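Local coordinates for protein enoyl-CoA hydratase/isomerase (Mycobacterium avium, PDB 3P5M) that probably hydrates or isomerises enoyl-coenzyme A thioesters, as a hexameric mycobacterial member of the crotonase family, at residues G72-A77 with G227-V232. Sequence-based numbering, arbitrary orientation.
Sequences GDTAGA and GQLALV
Thr74, in the first turn of helix 74-90, comes up against Leu229 in the last turn of helix 217-231, and their CA atoms, 6.4 Å apart, are the closest CA pair across the segments. Asp73 sits at the N-cap position, and the bond from Ala77 N to Asp73 O closes the first turn; on the other side, a bond links Val232 N to Gln228 O at 3.1 Å. No hydrogen bond crosses; the 186 Å² buried over both sides comes from van der Waals contact in which side chains take the larger part.

Thr74 is central, since it meets all three partners. Its CG2 stands anti to the backbone N, beside the carbonyl carbon, and lies 3.8 Å from Leu229 CD2; the two side chains run past each other in opposite directions. The same leucine methyl reaches Ala75, 4.0 Å from its CB, and so touches two successive residues of the first turn. The other branch of the threonine meets Val232 tip to tip: Thr74 OG1 is 3.8 Å from Val232 CG2 and 3.9 Å from Val232 CG1, so the hydroxyl oxygen faces both valine methyls at nearly equal range. Gln228 contributes the aliphatic part of its chain, with CG 4.4 Å from Thr74 CG2, while its amide turns away and NE2 bonds to Met135 O.

The contact is a surface one, its centre about 18 Å from the centre of the chain, joining the start of one helix to the end of another 150 residues later within the crotonase-type fold. Asp73 OD2 is bonded to Thr32 OG1 at the start of helix 32-47. Gln228, Leu231 and Val232 rest on the loop at Leu134, and Ala230 and Leu231 of helix 217-231 pack against Trp204 and Ala201 of a second subunit, respectively.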
ATOM      1  N   GLY B  72     -30.947 -27.437 -16.765  1.00 37.61           N
ATOM      2  CA  GLY B  72     -31.241 -27.009 -18.153  1.00 36.97           C
ATOM      3  C   GLY B  72     -32.237 -25.860 -18.269  1.00 36.39           C
ATOM      4  O   GLY B  72     -32.763 -25.564 -19.346  1.00 36.64           O
ATOM      5  N   ASP B  73     -32.467 -25.197 -17.146  1.00 35.30           N
ATOM      6  CA  ASP B  73     -33.439 -24.130 -17.043  1.00 34.77           C
ATOM      7  C   ASP B  73     -32.716 -22.765 -17.215  1.00 32.94           C
ATOM      8  O   ASP B  73     -32.661 -21.980 -16.265  1.00 33.01           O
ATOM      9  CB  ASP B  73     -34.100 -24.243 -15.648  1.00 35.06           C
ATOM     10  CG  ASP B  73     -35.167 -23.185 -15.412  1.00 37.21           C
ATOM     11  OD1 ASP B  73     -35.878 -22.837 -16.388  1.00 41.36           O
ATOM     12  OD2 ASP B  73     -35.285 -22.693 -14.266  1.00 36.32           O
ATOM     13  N   THR B  74     -32.149 -22.484 -18.394  1.00 30.69           N
ATOM     14  CA  THR B  74     -31.188 -21.359 -18.511  1.00 28.45           C
ATOM     15  C   THR B  74     -31.833 -20.001 -18.308  1.00 26.79           C
ATOM     16  O   THR B  74     -31.328 -19.189 -17.522  1.00 26.05           O
ATOM     17  CB  THR B  74     -30.375 -21.366 -19.836  1.00 28.76           C
ATOM     18  OG1 THR B  74     -29.527 -22.510 -19.858  1.00 29.30           O
ATOM     19  CG2 THR B  74     -29.486 -20.123 -19.961  1.00 27.97           C
ATOM     20  N   ALA B  75     -32.942 -19.761 -19.009  1.00 25.14           N
ATOM     21  CA  ALA B  75     -33.648 -18.476 -18.927  1.00 23.59           C
ATOM     22  C   ALA B  75     -34.279 -18.347 -17.563  1.00 22.83           C
ATOM     23  O   ALA B  75     -34.266 -17.267 -16.970  1.00 22.03           O
ATOM     24  CB  ALA B  75     -34.707 -18.358 -20.001  1.00 23.61           C
ATOM     25  N   GLY B  76     -34.823 -19.466 -17.072  1.00 22.35           N
ATOM     26  CA  GLY B  76     -35.405 -19.551 -15.723  1.00 21.51           C
ATOM     27  C   GLY B  76     -34.440 -19.191 -14.599  1.00 20.78           C
ATOM     28  O   GLY B  76     -34.773 -18.421 -13.717  1.00 20.06           O
ATOM     29  N   ALA B  77     -33.250 -19.781 -14.629  1.00 20.43           N
ATOM     30  CA  ALA B  77     -32.222 -19.549 -13.613  1.00 20.25           C
ATOM     31  C   ALA B  77     -31.746 -18.100 -13.676  1.00 19.39           C
ATOM     32  O   ALA B  77     -31.590 -17.450 -12.652  1.00 20.51           O
ATOM     33  CB  ALA B  77     -31.046 -20.494 -13.838  1.00 20.03           C
ATOM     34  N   GLY B 227     -27.329 -13.126 -23.490  1.00 15.15           N
ATOM     35  CA  GLY B 227     -26.016 -13.674 -23.740  1.00 15.19           C
ATOM     36  C   GLY B 227     -25.849 -15.098 -23.226  1.00 15.53           C
ATOM     37  O   GLY B 227     -25.341 -15.960 -23.949  1.00 16.09           O
ATOM     38  N   GLN B 228     -26.287 -15.360 -21.996  1.00 15.13           N
ATOM     39  CA  GLN B 228     -26.169 -16.718 -21.455  1.00 15.14           C
ATOM     40  C   GLN B 228     -26.977 -17.720 -22.279  1.00 14.82           C
ATOM     41  O   GLN B 228     -26.509 -18.808 -22.545  1.00 13.50           O
ATOM     42  CB  GLN B 228     -26.572 -16.793 -19.967  1.00 15.14           C
ATOM     43  CG  GLN B 228     -25.816 -17.879 -19.214  1.00 13.72           C
ATOM     44  CD  GLN B 228     -24.372 -17.414 -18.911  1.00 15.62           C
ATOM     45  OE1 GLN B 228     -23.546 -17.271 -19.820  1.00 10.24           O
ATOM     46  NE2 GLN B 228     -24.102 -17.102 -17.639  1.00 11.90           N
ATOM     47  N   LEU B 229     -28.188 -17.330 -22.688  1.00 16.01           N
ATOM     48  CA  LEU B 229     -28.999 -18.126 -23.618  1.00 16.60           C
ATOM     49  C   LEU B 229     -28.282 -18.476 -24.907  1.00 15.83           C
ATOM     50  O   LEU B 229     -28.369 -19.600 -25.384  1.00 15.69           O
ATOM     51  CB  LEU B 229     -30.312 -17.397 -23.952  1.00 18.33           C
ATOM     52  CG  LEU B 229     -31.415 -17.565 -22.896  1.00 20.95           C
ATOM     53  CD1 LEU B 229     -32.610 -16.630 -23.227  1.00 24.92           C
ATOM     54  CD2 LEU B 229     -31.847 -19.054 -22.767  1.00 20.56           C
ATOM     55  N   ALA B 230     -27.587 -17.507 -25.490  1.00 15.20           N
ATOM     56  CA  ALA B 230     -26.831 -17.773 -26.703  1.00 14.82           C
ATOM     57  C   ALA B 230     -25.592 -18.626 -26.406  1.00 14.39           C
ATOM     58  O   ALA B 230     -25.217 -19.502 -27.196  1.00 14.20           O
ATOM     59  CB  ALA B 230     -26.439 -16.488 -27.364  1.00 15.46           C
ATOM     60  N   LEU B 231     -24.955 -18.378 -25.257  1.00 13.81           N
ATOM     61  CA  LEU B 231     -23.678 -19.044 -24.936  1.00 12.93           C
ATOM     62  C   LEU B 231     -23.811 -20.533 -24.645  1.00 12.94           C
ATOM     63  O   LEU B 231     -22.947 -21.301 -25.037  1.00 11.96           O
ATOM     64  CB  LEU B 231     -22.910 -18.321 -23.818  1.00 12.02           C
ATOM     65  CG  LEU B 231     -22.299 -16.975 -24.204  1.00 12.01           C
ATOM     66  CD1 LEU B 231     -21.569 -16.387 -22.968  1.00 11.03           C
ATOM     67  CD2 LEU B 231     -21.365 -17.084 -25.382  1.00  7.33           C
ATOM     68  N   VAL B 232     -24.911 -20.954 -24.026  1.00 13.90           N
ATOM     69  CA  VAL B 232     -25.133 -22.406 -23.799  1.00 14.88           C
ATOM     70  C   VAL B 232     -25.301 -23.243 -25.114  1.00 16.14           C
ATOM     71  O   VAL B 232     -25.083 -24.465 -25.110  1.00 16.87           O
ATOM     72  CB  VAL B 232     -26.250 -22.722 -22.723  1.00 15.91           C
ATOM     73  CG1 VAL B 232     -25.928 -22.050 -21.384  1.00 15.85           C
ATOM     74  CG2 VAL B 232     -27.661 -22.301 -23.184  1.00 16.31           C
TER